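Local coordinates for metallo-beta-lactamase family protein (Thermus thermophilus, PDB 2ZO4), which belongs to the metallo-beta-lactamase superfamily, binds two zinc ions and is probably a hydrolase whose substrate is not established, at residues P14-L19 against T38-R43; V33-T38 against Q61-I66; R101-P106 against E135-R140. All blocks are in the same frame, centred on the assembly; numbering follows the deposited sequence.

Contact 1. Residues P14-L19 against T38-R43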
# COMPACT_ATOMS: atom_id res chain seq x y z
N PRO A 14 -10.68 0.76 12.45
CA PRO A 14 -10.71 2.21 12.18
C PRO A 14 -9.31 2.83 12.11
O PRO A 14 -8.43 2.48 12.90
CB PRO A 14 -11.48 2.79 13.38
CG PRO A 14 -12.15 1.61 14.03
CD PRO A 14 -11.25 0.45 13.78
N ILE A 15 -9.12 3.73 11.15
CA ILE A 15 -7.85 4.42 10.95
C ILE A 15 -8.07 5.94 10.79
O ILE A 15 -9.06 6.36 10.19
CB ILE A 15 -7.04 3.85 9.74
CG1 ILE A 15 -7.86 3.87 8.44
CG2 ILE A 15 -6.54 2.44 10.06
CD1 ILE A 15 -7.04 3.61 7.18
N PRO A 16 -7.15 6.75 11.33
CA PRO A 16 -7.32 8.21 11.31
C PRO A 16 -6.93 8.85 9.97
O PRO A 16 -6.32 9.92 9.96
CB PRO A 16 -6.39 8.67 12.43
CG PRO A 16 -5.28 7.68 12.43
CD PRO A 16 -5.90 6.36 12.02
N TYR A 17 -7.29 8.19 8.87
CA TYR A 17 -6.98 8.66 7.52
C TYR A 17 -8.24 8.63 6.65
O TYR A 17 -9.19 7.93 6.98
CB TYR A 17 -5.85 7.82 6.90
CG TYR A 17 -4.59 7.82 7.75
CD1 TYR A 17 -3.79 8.96 7.83
CD2 TYR A 17 -4.23 6.70 8.50
CE1 TYR A 17 -2.65 8.99 8.62
CE2 TYR A 17 -3.09 6.72 9.29
CZ TYR A 17 -2.30 7.86 9.35
OH TYR A 17 -1.18 7.89 10.13
N PRO A 18 -8.26 9.41 5.55
CA PRO A 18 -9.44 9.50 4.67
C PRO A 18 -10.06 8.16 4.24
O PRO A 18 -11.26 8.12 3.95
CB PRO A 18 -8.93 10.27 3.44
CG PRO A 18 -7.45 10.45 3.64
CD PRO A 18 -7.17 10.30 5.09
N LEU A 19 -9.27 7.09 4.22
CA LEU A 19 -9.79 5.74 3.91
C LEU A 19 -10.70 5.21 5.04
O LEU A 19 -11.55 4.36 4.79
CB LEU A 19 -8.65 4.76 3.63
N THR A 38 -1.74 -5.13 10.20
CA THR A 38 -1.76 -4.94 11.66
C THR A 38 -2.39 -3.64 12.17
O THR A 38 -2.40 -3.40 13.37
CB THR A 38 -0.33 -4.98 12.26
OG1 THR A 38 0.46 -3.92 11.70
CG2 THR A 38 0.34 -6.31 11.99
N ALA A 39 -2.92 -2.81 11.26
CA ALA A 39 -3.35 -1.45 11.60
C ALA A 39 -2.21 -0.65 12.23
O ALA A 39 -1.05 -0.79 11.83
CB ALA A 39 -4.60 -1.47 12.49
N LEU A 40 -2.52 0.17 13.24
CA LEU A 40 -1.53 1.09 13.81
C LEU A 40 -1.86 1.49 15.24
O LEU A 40 -2.94 1.17 15.76
CB LEU A 40 -1.37 2.34 12.91
CG LEU A 40 -2.42 3.45 12.92
CD1 LEU A 40 -1.95 4.60 12.04
CD2 LEU A 40 -3.80 2.96 12.48
N GLY A 41 -0.93 2.21 15.87
CA GLY A 41 -1.01 2.52 17.30
C GLY A 41 -1.85 3.72 17.66
O GLY A 41 -1.33 4.77 18.02
N THR A 42 -3.17 3.56 17.54
CA THR A 42 -4.11 4.50 18.14
C THR A 42 -4.91 3.68 19.14
O THR A 42 -4.95 2.46 19.04
CB THR A 42 -5.08 5.15 17.12
OG1 THR A 42 -5.99 4.17 16.60
CG2 THR A 42 -4.31 5.79 15.97
N ARG A 43 -5.55 4.36 20.10
CA ARG A 43 -6.41 3.69 21.07
C ARG A 43 -7.59 3.00 20.39
O ARG A 43 -7.93 1.86 20.72
CB ARG A 43 -6.89 4.69 22.14
O HOH W 1 -7.64 4.55 14.42
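L40 pushes its forked tip into the bend formed by I15, P16 and Y17. Its CG lies between the backbone N and the carbonyl carbon (chi1 77°), and from there the two methyls part company. CD2 meets CG2 of I15 at 3.7 Å, the two side chains crossing at about a right angle, and also reaches P16 tip to tip, 4.0 Å from CD. CD1 comes up to the edge of the Y17 ring, near its plane, 3.7 Å from CE2. P16 CG lies over one face of that ring, toward the rim, and the hydroxyl's hydrogen bonds to T137 and R140 fix the far end of the ring.

G41 next turns the chain through an inverse gamma turn, closed by T42 N to L40 O at 3.0 Å. That brings T42 round to face P16, with its CG2 4.1 Å from P16 CG, tip to tip. Its OG1 has two tasks: it N-caps the helix that follows through A45 N, and it holds a water at 2.8 Å. The same water donates to P14 O at 2.7 Å, giving the two loops a polar link beside the apolar one.

The contact thus sits between the start of helix 43-55 and the turn from strand 8-14 to strand 21-29, with I15 also lying on V22 of that strand and on the zinc ligands D74, from helix 73-76, and H233.

Contact 2. Residues V33-T38 against Q61-I66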
# COMPACT_ATOMS: atom_id res chain seq x y z
N VAL A 33 -1.72 -19.16 14.53
CA VAL A 33 -2.49 -17.94 14.30
C VAL A 33 -1.60 -16.90 13.60
O VAL A 33 -0.47 -16.65 14.03
CB VAL A 33 -3.06 -17.34 15.62
CG1 VAL A 33 -3.85 -16.07 15.34
CG2 VAL A 33 -3.94 -18.34 16.37
N ALA A 34 -2.13 -16.32 12.53
CA ALA A 34 -1.40 -15.31 11.77
C ALA A 34 -2.29 -14.12 11.42
O ALA A 34 -3.49 -14.28 11.24
CB ALA A 34 -0.84 -15.91 10.50
N LEU A 35 -1.68 -12.94 11.35
CA LEU A 35 -2.36 -11.75 10.86
C LEU A 35 -1.75 -11.25 9.55
O LEU A 35 -0.53 -11.16 9.42
CB LEU A 35 -2.30 -10.62 11.89
CG LEU A 35 -3.51 -10.34 12.78
CD1 LEU A 35 -3.16 -9.22 13.74
CD2 LEU A 35 -4.76 -9.97 11.98
N VAL A 36 -2.62 -10.96 8.59
CA VAL A 36 -2.24 -10.23 7.39
C VAL A 36 -2.55 -8.75 7.68
O VAL A 36 -3.73 -8.37 7.79
CB VAL A 36 -2.98 -10.73 6.13
CG1 VAL A 36 -2.61 -9.89 4.91
CG2 VAL A 36 -2.67 -12.20 5.87
N ASP A 37 -1.49 -7.95 7.82
CA ASP A 37 -1.56 -6.53 8.20
C ASP A 37 -2.01 -6.32 9.65
O ASP A 37 -2.57 -7.22 10.28
CB ASP A 37 -2.37 -5.72 7.18
CG ASP A 37 -1.71 -5.70 5.80
OD1 ASP A 37 -0.48 -5.93 5.73
OD2 ASP A 37 -2.41 -5.46 4.79
N THR A 38 -1.74 -5.13 10.20
CA THR A 38 -1.76 -4.94 11.66
C THR A 38 -2.39 -3.64 12.17
O THR A 38 -2.40 -3.40 13.37
CB THR A 38 -0.33 -4.98 12.26
OG1 THR A 38 0.46 -3.92 11.70
CG2 THR A 38 0.34 -6.31 11.99
N GLN A 61 -1.02 -11.71 22.12
CA GLN A 61 0.13 -12.60 22.29
C GLN A 61 -0.01 -13.93 21.54
O GLN A 61 0.98 -14.64 21.34
CB GLN A 61 0.39 -12.86 23.78
CG GLN A 61 0.88 -11.64 24.58
CD GLN A 61 -0.25 -10.73 25.06
OE1 GLN A 61 -1.42 -10.95 24.77
NE2 GLN A 61 0.12 -9.69 25.81
N ASP A 62 -1.24 -14.26 21.13
CA ASP A 62 -1.51 -15.49 20.36
C ASP A 62 -1.08 -15.39 18.90
O ASP A 62 -0.85 -16.41 18.25
CB ASP A 62 -3.00 -15.87 20.45
CG ASP A 62 -3.41 -16.29 21.86
OD1 ASP A 62 -2.62 -16.98 22.54
OD2 ASP A 62 -4.52 -15.92 22.29
N VAL A 63 -0.97 -14.17 18.38
CA VAL A 63 -0.61 -13.96 16.98
C VAL A 63 0.91 -14.09 16.80
O VAL A 63 1.66 -13.18 17.13
CB VAL A 63 -1.09 -12.60 16.44
CG1 VAL A 63 -0.84 -12.51 14.94
CG2 VAL A 63 -2.56 -12.38 16.75
N LYS A 64 1.34 -15.23 16.26
CA LYS A 64 2.76 -15.55 16.18
C LYS A 64 3.39 -15.27 14.82
O LYS A 64 4.62 -15.27 14.69
CB LYS A 64 3.01 -17.00 16.61
CG LYS A 64 2.87 -17.25 18.13
CD LYS A 64 4.03 -16.63 18.91
CE LYS A 64 3.91 -16.90 20.41
NZ LYS A 64 5.09 -16.36 21.15
N THR A 65 2.56 -15.05 13.80
CA THR A 65 3.06 -14.72 12.45
C THR A 65 2.37 -13.46 11.93
O THR A 65 1.14 -13.35 11.98
CB THR A 65 2.86 -15.88 11.44
OG1 THR A 65 3.45 -17.07 11.96
CG2 THR A 65 3.51 -15.56 10.09
N ILE A 66 3.18 -12.53 11.43
CA ILE A 66 2.67 -11.32 10.81
C ILE A 66 3.10 -11.28 9.34
O ILE A 66 4.30 -11.36 9.04
CB ILE A 66 3.16 -10.03 11.52
CG1 ILE A 66 2.85 -10.07 13.03
CG2 ILE A 66 2.58 -8.78 10.85
CD1 ILE A 66 1.37 -10.04 13.40
O HOH W 2 1.55 -18.46 13.19
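V33 sets its side chain against the 3-10 turn just ahead of strand 65-68. Its CB rests 3.6 Å from D62 O; beyond it CG1, anti to the backbone N (chi1 -180°), reaches CG2 of V63 at 4.2 Å, while V33 CG2 stays near the same D62 carbonyl and the side chain also packs on L26, Q28 and L58. The carbonyl of V33 is busier still: K64 N donates to it at 3.2 Å, T65 N adds a weak bond, and a water that donates to it is shared with T65 OG1.

One residue on, the strands run in parallel register. L35 N donates to T65 O at 2.9 Å in a fairly straight bond (161°). A34 sits beside T65, with A34 CB 3.8 Å from T65 CB. L35 and I66 share the other face of the sheet, with V63 and T38 packing beside them: L35 CB touches both V63 CG1 and I66 CD1, and I66 CG2 presses on T38 CG2 at 3.5 Å; F82 of helix 79-84 covers this group. Strands 32-36 and 65-68, joined through helix 43-55, form a beta-alpha-beta crossover in the metallo-beta-lactamase fold. Just past the first strand, D37 bonds to the zinc ligand H75, a second-shell contact.

Contact 3. Residues R101-P106 against E135-R140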
# COMPACT_ATOMS: atom_id res chain seq x y z
N ARG A 101 12.95 1.46 5.69
CA ARG A 101 14.01 2.39 6.11
C ARG A 101 13.44 3.75 6.51
O ARG A 101 13.90 4.35 7.49
CB ARG A 101 15.06 2.56 5.01
CG ARG A 101 16.30 3.31 5.49
CD ARG A 101 17.37 3.43 4.41
NE ARG A 101 18.56 4.07 4.97
CZ ARG A 101 19.46 4.75 4.26
NH1 ARG A 101 19.32 4.91 2.95
NH2 ARG A 101 20.51 5.28 4.87
N PHE A 102 12.45 4.22 5.77
CA PHE A 102 11.76 5.48 6.07
C PHE A 102 11.27 5.53 7.52
O PHE A 102 11.42 6.56 8.20
CB PHE A 102 10.61 5.70 5.09
CG PHE A 102 9.81 6.95 5.35
CD1 PHE A 102 10.21 8.17 4.82
CD2 PHE A 102 8.65 6.89 6.11
CE1 PHE A 102 9.47 9.32 5.06
CE2 PHE A 102 7.90 8.04 6.36
CZ PHE A 102 8.32 9.26 5.83
N TRP A 103 10.71 4.43 8.00
CA TRP A 103 10.21 4.34 9.38
C TRP A 103 11.34 4.12 10.39
O TRP A 103 11.34 4.74 11.46
CB TRP A 103 9.15 3.24 9.53
CG TRP A 103 7.90 3.46 8.71
CD1 TRP A 103 7.39 2.63 7.75
CD2 TRP A 103 7.01 4.58 8.79
NE1 TRP A 103 6.24 3.16 7.23
CE2 TRP A 103 5.99 4.36 7.84
CE3 TRP A 103 6.98 5.75 9.56
CZ2 TRP A 103 4.94 5.26 7.64
CZ3 TRP A 103 5.93 6.65 9.36
CH2 TRP A 103 4.93 6.40 8.41
N ARG A 104 12.28 3.24 10.06
CA ARG A 104 13.38 2.88 10.96
C ARG A 104 14.39 4.01 11.15
O ARG A 104 14.92 4.21 12.25
CB ARG A 104 14.10 1.62 10.48
CG ARG A 104 13.34 0.31 10.72
CD ARG A 104 13.10 0.03 12.21
NE ARG A 104 14.26 -0.49 12.93
CZ ARG A 104 15.22 -1.25 12.39
NH2 ARG A 104 16.23 -1.67 13.13
N GLU A 105 14.66 4.74 10.07
CA GLU A 105 15.64 5.83 10.07
C GLU A 105 14.98 7.13 9.63
O GLU A 105 15.03 7.48 8.45
CB GLU A 105 16.81 5.50 9.14
CG GLU A 105 17.56 4.22 9.49
CD GLU A 105 18.61 3.89 8.45
OE1 GLU A 105 19.18 4.82 7.85
OE2 GLU A 105 18.88 2.68 8.24
N PRO A 106 14.35 7.85 10.58
CA PRO A 106 13.58 9.06 10.28
C PRO A 106 14.35 10.12 9.50
O PRO A 106 13.73 10.97 8.86
CB PRO A 106 13.20 9.58 11.67
CG PRO A 106 13.18 8.38 12.52
CD PRO A 106 14.32 7.54 12.02
N GLU A 135 4.87 13.48 11.48
CA GLU A 135 5.31 13.29 12.86
C GLU A 135 4.22 12.60 13.69
O GLU A 135 4.51 11.69 14.47
CB GLU A 135 5.69 14.62 13.51
N LYS A 136 2.97 13.02 13.49
CA LYS A 136 1.82 12.41 14.16
C LYS A 136 1.65 10.95 13.75
O LYS A 136 1.30 10.11 14.57
CB LYS A 136 0.55 13.21 13.87
N THR A 137 1.88 10.66 12.47
CA THR A 137 1.86 9.31 11.94
C THR A 137 2.98 8.44 12.53
O THR A 137 2.71 7.34 13.01
CB THR A 137 1.95 9.32 10.39
OG1 THR A 137 0.79 9.98 9.86
CG2 THR A 137 2.01 7.90 9.83
N ARG A 138 4.22 8.94 12.51
CA ARG A 138 5.37 8.24 13.07
C ARG A 138 5.16 7.79 14.52
O ARG A 138 5.63 6.73 14.92
CB ARG A 138 6.64 9.10 12.99
CG ARG A 138 7.23 9.22 11.60
CD ARG A 138 8.60 9.88 11.65
NE ARG A 138 9.20 10.03 10.32
CZ ARG A 138 9.91 9.09 9.71
NH1 ARG A 138 10.12 7.92 10.28
NH2 ARG A 138 10.42 9.33 8.50
N GLU A 139 4.47 8.62 15.30
CA GLU A 139 4.15 8.33 16.69
C GLU A 139 3.20 7.13 16.83
O GLU A 139 3.17 6.47 17.87
CB GLU A 139 3.53 9.55 17.37
N ARG A 140 2.44 6.86 15.77
CA ARG A 140 1.48 5.76 15.73
C ARG A 140 2.08 4.49 15.10
O ARG A 140 1.42 3.45 15.03
CB ARG A 140 0.22 6.19 14.97
CG ARG A 140 -0.39 7.49 15.46
CD ARG A 140 -1.79 7.71 14.91
NE ARG A 140 -1.80 8.26 13.56
CZ ARG A 140 -2.24 9.47 13.25
NH1 ARG A 140 -2.73 10.28 14.18
NH2 ARG A 140 -2.20 9.88 11.98
O HOH W 3 9.61 6.55 12.50
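A cation-pi stack of R138 on F102 joins helix 133-138 to the C-terminal end of helix 99-104, in the region flanking the zinc site. The arginine chain runs extended from CG to NE, then turns at chi4 (-86°), which places CZ. NH2 stands over the centre of the F102 ring, and CZ is 4.3 Å from the ring centroid; the guanidinium and ring planes are 31° apart. P106 takes the opposite face of the guanidinium, its CA 3.7 Å from CZ, so the charged group is sandwiched.

In its own plane the guanidinium grips F102 O end-on with two nitrogens, NH1 at 2.8 Å and NH2 at 3.0 Å. The NH1 bond is bent, 149° at the hydrogen. P106, four residues on, has no N-H to offer this carbonyl, and the arginine serves it instead. NH1 also donates to a water at 2.7 Å, and that water donates in turn to W103 O.

The W103 indole meets the second helix through its benzo ring. R138 CG meets its edge, 3.6 Å from CZ3, and T137 CG2 lies 3.6 Å from CH2. W103 also reaches the superfamily's His-X-His-X-Asp-His motif, residues 70-75: W103 NE1 donates to H71 O, Y76 stacks on the indole, and P73 touches both W103 and T137. The packing thus backs the metal-binding segment through residues between and beside its ligands, with W103 about 6 Å from the zinc ligand H72, side chain to side chain, at the dinuclear zinc site characteristic of the metallo-beta-lactamase fold.

In the fold
From the N terminus, the chain leaves strand 8-14, turns at 14-19, and runs through strands 21-29 and 32-36 before 38-43 returns to that turn, closing contact 1 around the two strands. Contact 2 crosses it: its first segment, 33-38, falls inside that loop and shares T38, while its second, 61-66, lies beyond, after helix 43-55. Contact 3 follows in series, closing a loop of 28 residues that includes helix 110-119. Contacts 2 and 3 do not touch. Contact 2 joins neighbouring strands within the six-stranded sheet and contact 3 joins two helices; R140 links the latter to the loops of contact 1, its O 2.8 Å from G41 N and its side chain packed on P16 and T42.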